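Local coordinates for mbDLG-3 protein (Monosiga brevicollis, PDB 6X1N) that is a peptide-binding PDZ domain, the third of a choanoflagellate Dlg scaffold, that probably recruits protein C-termini and may take part in kinase binding by the whole protein, at residues F19-P24 against R75-L80; V8-G13 against E46-E51; V55-Q60 against G98-Y103. One frame throughout, in Å; residues are numbered along the deposited sequence.

Contact 1 (F19-P24 against R75-L80); sequences FSLLGP and RQAANL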
ATOM      1  N   PHE A  19      -5.448  -5.842  -4.765  1.00  8.04           N
ATOM      2  CA  PHE A  19      -4.824  -4.571  -5.105  1.00  8.50           C
ATOM      3  C   PHE A  19      -3.390  -4.799  -5.531  1.00  7.97           C
ATOM      4  O   PHE A  19      -2.766  -5.804  -5.180  1.00 10.68           O
ATOM      5  CB  PHE A  19      -4.901  -3.552  -3.962  1.00  8.28           C
ATOM      6  CG  PHE A  19      -4.015  -3.865  -2.784  1.00  7.72           C
ATOM      7  CD1 PHE A  19      -4.474  -4.659  -1.737  1.00  9.42           C
ATOM      8  CD2 PHE A  19      -2.744  -3.318  -2.693  1.00  9.21           C
ATOM      9  CE1 PHE A  19      -3.662  -4.922  -0.639  1.00  9.97           C
ATOM     10  CE2 PHE A  19      -1.924  -3.575  -1.598  1.00 10.40           C
ATOM     11  CZ  PHE A  19      -2.373  -4.378  -0.575  1.00  9.77           C
ATOM     12  N   SER A  20      -2.879  -3.848  -6.301  1.00  7.17           N
ATOM     13  CA  SER A  20      -1.483  -3.803  -6.697  1.00  7.33           C
ATOM     14  C   SER A  20      -0.797  -2.673  -5.949  1.00  6.52           C
ATOM     15  O   SER A  20      -1.415  -1.640  -5.670  1.00  7.49           O
ATOM     16  CB  SER A  20      -1.362  -3.471  -8.184  1.00  7.37           C
ATOM     17  OG  SER A  20      -2.113  -4.380  -8.982  1.00 10.44           O
ATOM     18  N   LEU A  21       0.483  -2.847  -5.638  1.00  6.74           N
ATOM     19  CA  LEU A  21       1.252  -1.772  -5.022  1.00  7.17           C
ATOM     20  C   LEU A  21       2.498  -1.446  -5.838  1.00  6.73           C
ATOM     21  O   LEU A  21       2.930  -2.215  -6.703  1.00  7.13           O
ATOM     22  CB  LEU A  21       1.582  -2.050  -3.543  1.00  8.54           C
ATOM     23  CG  LEU A  21       2.369  -3.309  -3.165  1.00  7.83           C
ATOM     24  CD1 LEU A  21       3.860  -3.201  -3.491  1.00  9.57           C
ATOM     25  CD2 LEU A  21       2.202  -3.615  -1.684  1.00 10.87           C
ATOM     26  N   LEU A  22       3.079  -0.291  -5.535  1.00  6.60           N
ATOM     27  CA  LEU A  22       4.323   0.133  -6.151  1.00  8.12           C
ATOM     28  C   LEU A  22       5.234   0.703  -5.079  1.00  7.83           C
ATOM     29  O   LEU A  22       4.807   1.038  -3.968  1.00  7.98           O
ATOM     30  CB  LEU A  22       4.127   1.136  -7.303  1.00  9.78           C
ATOM     31  CG  LEU A  22       3.614   2.559  -7.055  1.00  9.82           C
ATOM     32  CD1 LEU A  22       4.634   3.482  -6.359  1.00 10.84           C
ATOM     33  CD2 LEU A  22       3.217   3.159  -8.397  1.00 11.67           C
ATOM     34  N   GLY A  23       6.503   0.812  -5.423  1.00  7.27           N
ATOM     35  CA  GLY A  23       7.462   1.394  -4.527  1.00  8.31           C
ATOM     36  C   GLY A  23       8.756   1.653  -5.260  1.00  8.82           C
ATOM     37  O   GLY A  23       8.868   1.413  -6.464  1.00  9.08           O
ATOM     38  N   PRO A  24       9.758   2.157  -4.548  1.00  8.97           N
ATOM     39  CA  PRO A  24      11.037   2.474  -5.187  1.00 10.36           C
ATOM     40  C   PRO A  24      11.878   1.223  -5.387  1.00  8.61           C
ATOM     41  O   PRO A  24      11.665   0.186  -4.763  1.00  8.89           O
ATOM     42  CB  PRO A  24      11.706   3.416  -4.177  1.00 10.65           C
ATOM     43  CG  PRO A  24      11.175   2.981  -2.866  1.00 11.35           C
ATOM     44  CD  PRO A  24       9.755   2.464  -3.109  1.00  9.44           C
ATOM     45  N   ARG A  75      10.237  -4.274  -3.712  1.00  7.38           N
ATOM     46  CA  ARG A  75      10.464  -5.695  -3.475  1.00  9.45           C
ATOM     47  C   ARG A  75      10.132  -6.070  -2.039  1.00  8.92           C
ATOM     48  O   ARG A  75       9.521  -7.117  -1.786  1.00 10.51           O
ATOM     49  CB  ARG A  75      11.916  -6.048  -3.794  1.00 12.55           C
ATOM     50  CG  ARG A  75      12.172  -7.533  -3.978  1.00 19.09           C
ATOM     51  CD  ARG A  75      11.847  -7.952  -5.404  1.00 20.10           C
ATOM     52  NE  ARG A  75      12.850  -7.491  -6.359  1.00 23.14           N
ATOM     53  CZ  ARG A  75      12.749  -7.642  -7.674  1.00 17.00           C
ATOM     54  NH1 ARG A  75      11.681  -8.233  -8.196  1.00 20.21           N
ATOM     55  NH2 ARG A  75      13.720  -7.204  -8.464  1.00 20.15           N
ATOM     56  N   GLN A  76      10.540  -5.231  -1.081  1.00  7.69           N
ATOM     57  CA  GLN A  76      10.262  -5.507   0.325  1.00  8.82           C
ATOM     58  C   GLN A  76       8.763  -5.560   0.598  1.00  7.52           C
ATOM     59  O   GLN A  76       8.277  -6.471   1.280  1.00  9.26           O
ATOM     60  CB  GLN A  76      10.923  -4.434   1.183  1.00  8.56           C
ATOM     61  CG  GLN A  76      10.694  -4.592   2.671  1.00  9.26           C
ATOM     62  CD  GLN A  76      11.050  -3.337   3.434  1.00  8.88           C
ATOM     63  OE1 GLN A  76      11.902  -2.561   3.004  1.00 10.96           O
ATOM     64  NE2 GLN A  76      10.364  -3.109   4.551  1.00 11.64           N
ATOM     65  N   ALA A  77       8.010  -4.582   0.079  1.00  8.01           N
ATOM     66  CA  ALA A  77       6.565  -4.552   0.310  1.00  7.92           C
ATOM     67  C   ALA A  77       5.865  -5.725  -0.366  1.00  8.48           C
ATOM     68  O   ALA A  77       4.984  -6.360   0.231  1.00  9.24           O
ATOM     69  CB  ALA A  77       5.977  -3.223  -0.171  1.00  8.96           C
ATOM     70  N   ALA A  78       6.224  -6.022  -1.614  1.00  9.32           N
ATOM     71  CA  ALA A  78       5.569  -7.128  -2.308  1.00 10.04           C
ATOM     72  C   ALA A  78       5.872  -8.446  -1.619  1.00 11.51           C
ATOM     73  O   ALA A  78       5.005  -9.328  -1.529  1.00 10.77           O
ATOM     74  CB  ALA A  78       6.011  -7.166  -3.770  1.00 11.80           C
ATOM     75  N   ASN A  79       7.090  -8.584  -1.101  1.00 10.40           N
ATOM     76  CA  ASN A  79       7.478  -9.788  -0.383  1.00 13.86           C
ATOM     77  C   ASN A  79       6.708  -9.909   0.925  1.00 14.16           C
ATOM     78  O   ASN A  79       6.240 -10.997   1.277  1.00 16.24           O
ATOM     79  CB  ASN A  79       8.985  -9.731  -0.131  1.00 14.54           C
ATOM     80  CG  ASN A  79       9.604 -11.089   0.113  1.00 19.99           C
ATOM     81  OD1 ASN A  79       9.598 -11.961  -0.762  1.00 18.81           O
ATOM     82  ND2 ASN A  79      10.199 -11.255   1.293  1.00 17.84           N
ATOM     83  N   LEU A  80       6.552  -8.793   1.648  1.00 11.83           N
ATOM     84  CA  LEU A  80       5.755  -8.791   2.870  1.00 11.94           C
ATOM     85  C   LEU A  80       4.353  -9.332   2.600  1.00 12.60           C
ATOM     86  O   LEU A  80       3.869 -10.223   3.308  1.00 15.08           O
ATOM     87  CB  LEU A  80       5.714  -7.366   3.442  1.00 11.04           C
ATOM     88  CG  LEU A  80       4.999  -7.145   4.778  1.00 13.01           C
ATOM     89  CD1 LEU A  80       5.590  -7.983   5.895  1.00 19.80           C
ATOM     90  CD2 LEU A  80       5.008  -5.671   5.145  1.00 14.18           C
TER
HETATM   91  O   HOH W   1      12.349  -2.963  -5.265  1.00 11.86           O

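Contact 2 (V8-G13 against E46-E51); sequences VTLYKG and EGAAIE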
ATOM      1  N   VAL A   8      -7.395  -0.059   7.858  1.00  9.45           N
ATOM      2  CA  VAL A   8      -8.224  -1.035   7.168  1.00 12.05           C
ATOM      3  C   VAL A   8      -7.638  -2.413   7.418  1.00 11.60           C
ATOM      4  O   VAL A   8      -6.423  -2.601   7.305  1.00 12.93           O
ATOM      5  CB  VAL A   8      -8.255  -0.745   5.654  1.00 11.40           C
ATOM      6  CG1 VAL A   8      -9.098  -1.777   4.929  1.00 14.01           C
ATOM      7  CG2 VAL A   8      -8.778   0.665   5.394  1.00 13.85           C
ATOM      8  N   THR A   9      -8.485  -3.374   7.756  1.00 10.15           N
ATOM      9  CA  THR A   9      -8.076  -4.769   7.817  1.00 10.36           C
ATOM     10  C   THR A   9      -8.711  -5.494   6.646  1.00 10.47           C
ATOM     11  O   THR A   9      -9.935  -5.466   6.482  1.00 11.61           O
ATOM     12  CB  THR A   9      -8.495  -5.419   9.133  1.00 13.47           C
ATOM     13  OG1 THR A   9      -7.817  -4.770  10.214  1.00 16.21           O
ATOM     14  CG2 THR A   9      -8.130  -6.897   9.128  1.00 15.80           C
ATOM     15  N   LEU A  10      -7.885  -6.105   5.815  1.00  8.85           N
ATOM     16  CA  LEU A  10      -8.349  -6.896   4.692  1.00  9.98           C
ATOM     17  C   LEU A  10      -8.097  -8.363   4.978  1.00  9.57           C
ATOM     18  O   LEU A  10      -7.076  -8.722   5.574  1.00 11.32           O
ATOM     19  CB  LEU A  10      -7.602  -6.525   3.412  1.00  9.17           C
ATOM     20  CG  LEU A  10      -7.684  -5.072   2.943  1.00  9.45           C
ATOM     21  CD1 LEU A  10      -6.853  -4.912   1.683  1.00 10.77           C
ATOM     22  CD2 LEU A  10      -9.120  -4.662   2.690  1.00 10.44           C
ATOM     23  N   TYR A  11      -9.017  -9.203   4.534  0.53 10.40           N
ATOM     24  CA  TYR A  11      -8.889 -10.645   4.638  0.53 10.95           C
ATOM     25  C   TYR A  11      -8.772 -11.215   3.230  0.53 11.25           C
ATOM     26  O   TYR A  11      -9.544 -10.841   2.341  0.53 12.00           O
ATOM     27  CB  TYR A  11     -10.099 -11.219   5.376  0.53 12.30           C
ATOM     28  CG  TYR A  11     -10.229 -12.709   5.272  0.53 11.49           C
ATOM     29  CD1 TYR A  11      -9.223 -13.548   5.720  0.53 11.08           C
ATOM     30  CD2 TYR A  11     -11.369 -13.281   4.728  0.53 11.90           C
ATOM     31  CE1 TYR A  11      -9.344 -14.924   5.620  0.53 10.84           C
ATOM     32  CE2 TYR A  11     -11.504 -14.648   4.631  0.53 10.30           C
ATOM     33  CZ  TYR A  11     -10.488 -15.463   5.076  0.53 10.51           C
ATOM     34  OH  TYR A  11     -10.616 -16.829   4.979  0.53 13.89           O
ATOM     35  N   LYS A  12      -7.801 -12.111   3.028  1.00 11.90           N
ATOM     36  CA  LYS A  12      -7.470 -12.566   1.681  1.00 13.04           C
ATOM     37  C   LYS A  12      -8.674 -13.183   0.980  1.00 13.95           C
ATOM     38  O   LYS A  12      -8.883 -12.967  -0.218  1.00 15.04           O
ATOM     39  CB  LYS A  12      -6.304 -13.548   1.755  1.00 16.16           C
ATOM     40  CG  LYS A  12      -5.890 -14.128   0.426  1.00 18.56           C
ATOM     41  CD  LYS A  12      -4.699 -15.056   0.592  1.00 25.42           C
ATOM     42  CE  LYS A  12      -4.158 -15.484  -0.757  1.00 28.31           C
ATOM     43  NZ  LYS A  12      -2.989 -16.398  -0.624  1.00 35.32           N
ATOM     44  N   GLY A  13      -9.492 -13.929   1.715  1.00 13.91           N
ATOM     45  CA  GLY A  13     -10.721 -14.424   1.150  1.00 15.71           C
ATOM     46  C   GLY A  13     -10.516 -15.363  -0.035  1.00 14.59           C
ATOM     47  O   GLY A  13      -9.458 -15.968  -0.227  1.00 18.50           O
ATOM     48  N   GLU A  46     -12.170  -7.499  -8.399  1.00  7.13           N
ATOM     49  CA  GLU A  46     -12.651  -8.368  -7.338  1.00  8.39           C
ATOM     50  C   GLU A  46     -11.561  -8.464  -6.292  1.00  8.27           C
ATOM     51  O   GLU A  46     -10.370  -8.404  -6.613  1.00  8.53           O
ATOM     52  CB  GLU A  46     -12.927  -9.788  -7.827  1.00  9.48           C
ATOM     53  CG  GLU A  46     -13.995  -9.883  -8.866  1.00  9.95           C
ATOM     54  CD  GLU A  46     -15.388  -9.794  -8.289  1.00 10.74           C
ATOM     55  OE1 GLU A  46     -16.318  -9.542  -9.071  1.00 11.03           O
ATOM     56  OE2 GLU A  46     -15.599  -9.988  -7.064  1.00 12.65           O
ATOM     57  N   GLY A  47     -11.972  -8.645  -5.047  1.00  7.58           N
ATOM     58  CA  GLY A  47     -11.001  -8.847  -3.991  1.00  9.06           C
ATOM     59  C   GLY A  47     -11.311  -8.042  -2.751  1.00  7.21           C
ATOM     60  O   GLY A  47     -12.272  -7.268  -2.717  1.00  8.53           O
ATOM     61  N   ALA A  48     -10.483  -8.199  -1.723  1.00  7.48           N
ATOM     62  CA  ALA A  48     -10.793  -7.581  -0.441  1.00  8.25           C
ATOM     63  C   ALA A  48     -10.801  -6.062  -0.537  1.00  7.85           C
ATOM     64  O   ALA A  48     -11.637  -5.400   0.089  1.00  7.53           O
ATOM     65  CB  ALA A  48      -9.789  -8.039   0.613  1.00 10.03           C
ATOM     66  N   ALA A  49      -9.890  -5.492  -1.322  1.00  6.91           N
ATOM     67  CA  ALA A  49      -9.757  -4.038  -1.352  1.00  7.59           C
ATOM     68  C   ALA A  49     -11.011  -3.376  -1.908  1.00  7.84           C
ATOM     69  O   ALA A  49     -11.533  -2.428  -1.315  1.00  7.60           O
ATOM     70  CB  ALA A  49      -8.530  -3.620  -2.152  1.00  7.99           C
ATOM     71  N   ILE A  50     -11.533  -3.870  -3.032  1.00  7.97           N
ATOM     72  CA  ILE A  50     -12.739  -3.257  -3.590  1.00  8.17           C
ATOM     73  C   ILE A  50     -13.933  -3.488  -2.673  1.00  8.62           C
ATOM     74  O   ILE A  50     -14.783  -2.601  -2.504  1.00 10.55           O
ATOM     75  CB  ILE A  50     -12.990  -3.707  -5.044  1.00  7.49           C
ATOM     76  CG1 ILE A  50     -14.054  -2.821  -5.697  1.00  8.84           C
ATOM     77  CG2 ILE A  50     -13.387  -5.192  -5.124  1.00  8.12           C
ATOM     78  CD1 ILE A  50     -14.205  -3.074  -7.183  1.00  9.62           C
ATOM     79  N   GLU A  51     -14.013  -4.667  -2.049  1.00  8.00           N
ATOM     80  CA  GLU A  51     -15.122  -4.945  -1.144  1.00 10.67           C
ATOM     81  C   GLU A  51     -15.115  -4.006   0.056  1.00  8.92           C
ATOM     82  O   GLU A  51     -16.185  -3.626   0.554  1.00 10.20           O
ATOM     83  CB  GLU A  51     -15.084  -6.415  -0.710  1.00 12.10           C
ATOM     84  CG  GLU A  51     -15.443  -7.377  -1.831  1.00 11.65           C
ATOM     85  CD  GLU A  51     -15.299  -8.838  -1.449  1.00 18.85           C
ATOM     86  OE1 GLU A  51     -15.092  -9.145  -0.256  1.00 23.77           O
ATOM     87  OE2 GLU A  51     -15.386  -9.691  -2.355  1.00 17.64           O
TER

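Contact 3 (V55-Q60 against G98-Y103); sequences VFEGDQ and GMYDLY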
ATOM      1  N   VAL A  55      -9.905   1.471   0.309  1.00  8.61           N
ATOM      2  CA  VAL A  55      -8.548   1.347  -0.207  1.00  7.84           C
ATOM      3  C   VAL A  55      -8.568   1.903  -1.620  1.00  6.47           C
ATOM      4  O   VAL A  55      -9.369   1.446  -2.445  1.00  7.06           O
ATOM      5  CB  VAL A  55      -8.092  -0.121  -0.216  1.00  8.72           C
ATOM      6  CG1 VAL A  55      -6.667  -0.243  -0.718  1.00  9.33           C
ATOM      7  CG2 VAL A  55      -8.263  -0.757   1.177  1.00  9.37           C
ATOM      8  N   PHE A  56      -7.714   2.884  -1.909  1.00  6.10           N
ATOM      9  CA  PHE A  56      -7.795   3.599  -3.169  1.00  7.35           C
ATOM     10  C   PHE A  56      -6.443   3.644  -3.860  1.00  7.68           C
ATOM     11  O   PHE A  56      -5.400   3.812  -3.222  1.00  7.98           O
ATOM     12  CB  PHE A  56      -8.246   5.054  -2.956  1.00  8.37           C
ATOM     13  CG  PHE A  56      -9.536   5.197  -2.201  1.00  7.35           C
ATOM     14  CD1 PHE A  56     -10.662   4.495  -2.583  1.00  8.42           C
ATOM     15  CD2 PHE A  56      -9.610   6.039  -1.107  1.00  9.69           C
ATOM     16  CE1 PHE A  56     -11.850   4.649  -1.883  1.00 10.18           C
ATOM     17  CE2 PHE A  56     -10.782   6.188  -0.408  1.00 11.10           C
ATOM     18  CZ  PHE A  56     -11.905   5.497  -0.793  1.00  9.83           C
ATOM     19  N   GLU A  57      -6.469   3.574  -5.187  1.00  7.78           N
ATOM     20  CA  GLU A  57      -5.271   3.890  -5.946  1.00  8.19           C
ATOM     21  C   GLU A  57      -4.773   5.280  -5.563  1.00  7.52           C
ATOM     22  O   GLU A  57      -5.565   6.201  -5.342  1.00  7.45           O
ATOM     23  CB  GLU A  57      -5.582   3.831  -7.438  1.00  9.58           C
ATOM     24  CG  GLU A  57      -4.350   4.125  -8.253  1.00 10.89           C
ATOM     25  CD  GLU A  57      -4.536   3.952  -9.737  1.00 12.74           C
ATOM     26  OE1 GLU A  57      -5.552   3.347 -10.167  1.00 13.45           O
ATOM     27  OE2 GLU A  57      -3.642   4.440 -10.470  1.00 14.00           O
ATOM     28  N   GLY A  58      -3.458   5.418  -5.433  1.00  7.91           N
ATOM     29  CA  GLY A  58      -2.866   6.665  -4.997  1.00  8.35           C
ATOM     30  C   GLY A  58      -2.748   6.825  -3.501  1.00  7.26           C
ATOM     31  O   GLY A  58      -2.235   7.857  -3.042  1.00  8.36           O
ATOM     32  N   ASP A  59      -3.194   5.848  -2.724  1.00  6.42           N
ATOM     33  CA  ASP A  59      -2.948   5.859  -1.287  1.00  7.64           C
ATOM     34  C   ASP A  59      -1.490   5.519  -1.017  1.00  6.59           C
ATOM     35  O   ASP A  59      -0.927   4.598  -1.623  1.00  7.44           O
ATOM     36  CB  ASP A  59      -3.768   4.773  -0.583  1.00  8.18           C
ATOM     37  CG  ASP A  59      -5.229   5.112  -0.435  1.00  7.38           C
ATOM     38  OD1 ASP A  59      -5.616   6.287  -0.631  1.00  8.66           O
ATOM     39  OD2 ASP A  59      -5.970   4.188  -0.042  1.00  7.86           O
ATOM     40  N   GLN A  60      -0.883   6.233  -0.073  1.00  6.59           N
ATOM     41  CA  GLN A  60       0.368   5.767   0.499  1.00  5.69           C
ATOM     42  C   GLN A  60       0.057   4.740   1.573  1.00  6.01           C
ATOM     43  O   GLN A  60      -0.816   4.966   2.425  1.00  7.30           O
ATOM     44  CB  GLN A  60       1.165   6.926   1.090  1.00  7.06           C
ATOM     45  CG  GLN A  60       2.476   6.430   1.666  1.00  8.06           C
ATOM     46  CD  GLN A  60       3.507   7.510   1.893  1.00  7.44           C
ATOM     47  OE1 GLN A  60       3.230   8.702   1.754  1.00  8.28           O
ATOM     48  NE2 GLN A  60       4.719   7.092   2.263  1.00  7.70           N
ATOM     49  N   GLY A  98       0.326  13.945  -4.418  1.00 10.54           N
ATOM     50  CA  GLY A  98       1.564  14.583  -4.832  1.00 12.90           C
ATOM     51  C   GLY A  98       2.686  13.582  -5.014  1.00 10.89           C
ATOM     52  O   GLY A  98       3.340  13.537  -6.062  1.00 11.57           O
ATOM     53  N   MET A  99       2.906  12.736  -4.005  1.00  9.52           N
ATOM     54  CA  MET A  99       3.976  11.752  -4.115  1.00  9.18           C
ATOM     55  C   MET A  99       3.646  10.700  -5.163  1.00  9.26           C
ATOM     56  O   MET A  99       4.534  10.243  -5.892  1.00 10.01           O
ATOM     57  CB  MET A  99       4.254  11.104  -2.759  1.00  9.07           C
ATOM     58  CG  MET A  99       5.430  10.132  -2.787  1.00 10.08           C
ATOM     59  SD  MET A  99       7.028  10.944  -3.113  1.00  9.76           S
ATOM     60  CE  MET A  99       7.440  11.519  -1.476  1.00 10.41           C
ATOM     61  N   TYR A 100       2.375  10.306  -5.253  1.00  9.44           N
ATOM     62  CA  TYR A 100       1.980   9.364  -6.295  1.00  9.55           C
ATOM     63  C   TYR A 100       2.301   9.928  -7.675  1.00 11.49           C
ATOM     64  O   TYR A 100       2.802   9.207  -8.545  1.00 11.86           O
ATOM     65  CB  TYR A 100       0.497   9.022  -6.151  1.00 10.05           C
ATOM     66  CG  TYR A 100       0.054   7.817  -6.959  1.00 10.67           C
ATOM     67  CD1 TYR A 100       0.615   6.566  -6.744  1.00 10.20           C
ATOM     68  CD2 TYR A 100      -0.954   7.925  -7.915  1.00 10.95           C
ATOM     69  CE1 TYR A 100       0.205   5.454  -7.474  1.00 10.54           C
ATOM     70  CE2 TYR A 100      -1.376   6.813  -8.646  1.00 11.80           C
ATOM     71  CZ  TYR A 100      -0.795   5.585  -8.418  1.00  9.79           C
ATOM     72  OH  TYR A 100      -1.202   4.478  -9.144  1.00 12.12           O
ATOM     73  N   ASP A 101       2.040  11.222  -7.883  0.65 12.48           N
ATOM     74  CA  ASP A 101       2.371  11.850  -9.159  0.65 14.45           C
ATOM     75  C   ASP A 101       3.875  11.921  -9.383  0.65 14.64           C
ATOM     76  O   ASP A 101       4.334  11.825 -10.528  0.65 15.24           O
ATOM     77  CB  ASP A 101       1.766  13.249  -9.236  0.65 15.13           C
ATOM     78  CG  ASP A 101       2.074  13.941 -10.551  0.65 17.93           C
ATOM     79  OD1 ASP A 101       1.434  13.594 -11.564  0.65 23.60           O
ATOM     80  OD2 ASP A 101       2.953  14.827 -10.568  0.65 23.87           O
ATOM     81  N   LEU A 102       4.656  12.094  -8.317  1.00 12.61           N
ATOM     82  CA  LEU A 102       6.104  12.125  -8.470  1.00 15.04           C
ATOM     83  C   LEU A 102       6.629  10.792  -8.983  1.00 13.74           C
ATOM     84  O   LEU A 102       7.600  10.758  -9.749  1.00 16.22           O
ATOM     85  CB  LEU A 102       6.768  12.516  -7.152  1.00 13.30           C
ATOM     86  CG  LEU A 102       8.271  12.772  -7.214  1.00 14.27           C
ATOM     87  CD1 LEU A 102       8.580  13.890  -8.208  1.00 18.59           C
ATOM     88  CD2 LEU A 102       8.817  13.113  -5.836  1.00 15.11           C
ATOM     89  N   TYR A 103       5.981   9.687  -8.603  1.00 14.19           N
ATOM     90  CA  TYR A 103       6.373   8.380  -9.117  1.00 13.68           C
ATOM     91  C   TYR A 103       6.145   8.254 -10.620  1.00 20.31           C
ATOM     92  O   TYR A 103       6.752   7.385 -11.253  1.00 21.27           O
ATOM     93  CB  TYR A 103       5.626   7.265  -8.382  1.00 15.75           C
ATOM     94  CG  TYR A 103       6.353   6.725  -7.167  1.00 11.88           C
ATOM     95  CD1 TYR A 103       7.472   5.917  -7.311  1.00 14.12           C
ATOM     96  CD2 TYR A 103       5.910   7.004  -5.879  1.00 11.74           C
ATOM     97  CE1 TYR A 103       8.145   5.425  -6.209  1.00 12.59           C
ATOM     98  CE2 TYR A 103       6.574   6.506  -4.773  1.00 10.89           C
ATOM     99  CZ  TYR A 103       7.684   5.711  -4.946  1.00 11.54           C
ATOM    100  OH  TYR A 103       8.369   5.196  -3.872  1.00 11.17           O
TER

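Contact 1 (F19-P24 against R75-L80)
Leu-21 of the strand and Ala-77 of the helix make the apolar side-chain contact between these two segments. The forked end of the leucine is presented to a single methyl: CD1 of Leu-21 lies 3.9 Å from CB of Ala-77, and CD2 of Leu-21 lies 4.1 Å from that same CB. Both branches therefore share one methyl. CD1 also comes within 4.1 Å of Ala-78 N, so it meets helix backbone as well as side chain. The torsion behind this places CG of Leu-21 between the backbone N and the carbonyl carbon (chi1 58°), turning the fork towards the helix. The backbones stay well apart, with 7.4 Å between CA of Leu-21 and CA of Ala-78, and only 115 Å² is buried in total.

A water adds a polar link between the segments. It accepts from Arg-75 N at 2.9 Å and donates to Pro-24 O over a longer 3.3 Å, tying the loop after the strand to the first turn of the helix. A direct backbone bond between Pro-24 and Tyr-74 reinforces that end.

The sparse contact fits the peptide groove of a PDZ domain, whose ligand is normally added as a further strand between this strand and this helix. A glycerol, probably from the crystallisation liquor, is bound to Phe-19 O and lies close to the Leu-21 side chain, consistent with a pocket here. Tyr-74 and Val-81 extend the helical wall against Leu-21, while strand 19-22 pairs on its other edge with strand 38-43.

Contact 2 (V8-G13 against E46-E51)
Leu-10 and Ala-48 bring their CA atoms to 5.7 Å, close enough to put the end of strand 6-11 directly against the first turn of helix 48-52. Gly-47 is the N-cap, and its phi of 136° and psi of 178° would jam a CB against the preceding carbonyl, so the entry into the helix calls for glycine.

Ala-48 carries the contact from the helix side. Its CB sits 3.9 Å from CB of Leu-10 and only 3.3 Å from the carbonyl O of Tyr-11, a tight approach of methyl to backbone oxygen. Leu-10 answers with its end. With CG anti to the carbonyl carbon (chi1 -59°), the chain runs across the start of the helix, and CD2 of Leu-10 comes to 3.7 Å from Ala-48 O and 4.1 Å from Ala-49 CA, while CD1 of Leu-10 approaches Ala-49 CB more loosely at 4.4 Å.

In the PDZ fold, this is where the short helix closes one end of the curled antiparallel sheet, next to the loop that in PDZ domains receives the ligand's terminal carboxylate and leads into strand 19-22. Backbone hydrogen bonds join Ala-48 to Gly-16 and Ala-49 to Phe-17, fastening the helix start to that loop. Further packing comes from Phe-17 and Phe-19 on Leu-10, and from Phe-19 on Ala-49. On the sheet side, backbone bonding of Leu-10 with Met-89 holds the strand against strand 88-95, whose Leu-91 touches the leucine side chain. Glu-51 N bonds Gly-47 O at 3.2 Å, closing the first turn onto the N-cap residue.

Contact 3 (V55-Q60 against G98-Y103)
Tyr-100 lays its ring flat over the backbone of Gly-58, and the two CA atoms are 5.7 Å apart. Its CB points towards the turn, and CG, anti to the backbone N (chi1 -166°), is already 3.7 Å from Gly-58 CA. The ring atoms beyond CG surround the point beneath that carbon. Gly-58 CA stands 3.7 Å from the Tyr-100 ring centroid and only 11° off the normal, a CH-pi contact over the face. CE1 still faces Gly-58 CA, while CE2 of Tyr-100 comes to 3.8 Å from Glu-57 OE2. Further out, CZ meets Glu-57 CG at 3.8 Å. At the tip, OH donates to Glu-57 OE2 over 2.8 Å, reaching the oxygen on its anti side, 26° out of the carboxylate plane. The extended glutamate crosses the tyrosine at about a right angle.

Gly-58 is the third residue of a type II turn from Phe-56 to Asp-59. At its backbone angles a CB would jam against the preceding carbonyl O and stand 3.6 Å from Tyr-100 CD2. The turn leads into strand 59-64 of the PDZ core, whereas Tyr-100 belongs to helix 97-102 after the last strand, reminiscent of the C-terminal helix of PSD-95 PDZ3. An alanine replacing Tyr-100 would probably strip the ring cover from Gly-58 CA and leave the Glu-57 carboxylate without this donor. Phe-56 N reaches Asp-59 OD2 from above the carboxylate plane, and Arg-6 forms a salt bridge to that oxygen.

Overall arrangement
Each contact sets a helix against one curled sheet or, in contact 3, the turn leading into it. Contact 1 lies about 16 Å from contact 2 and 13 Å from contact 3, while contacts 2 and 3 are 19 Å apart, between centres. Along the chain, contact 1 interleaves with each of the others, whereas contact 2 closes before contact 3 begins. Phe-19 joins contacts 1 and 2, its CE1 being 3.9 Å from Leu-10 CD1. Leu-22 joins contacts 1 and 3, its CD2 lying 3.9 Å from Tyr-100 CE1. Val-55 packs on Val-8 and Ala-49 between contacts 2 and 3. Groove strand 19-22 is thus coupled to both the short helix and the C-terminal one.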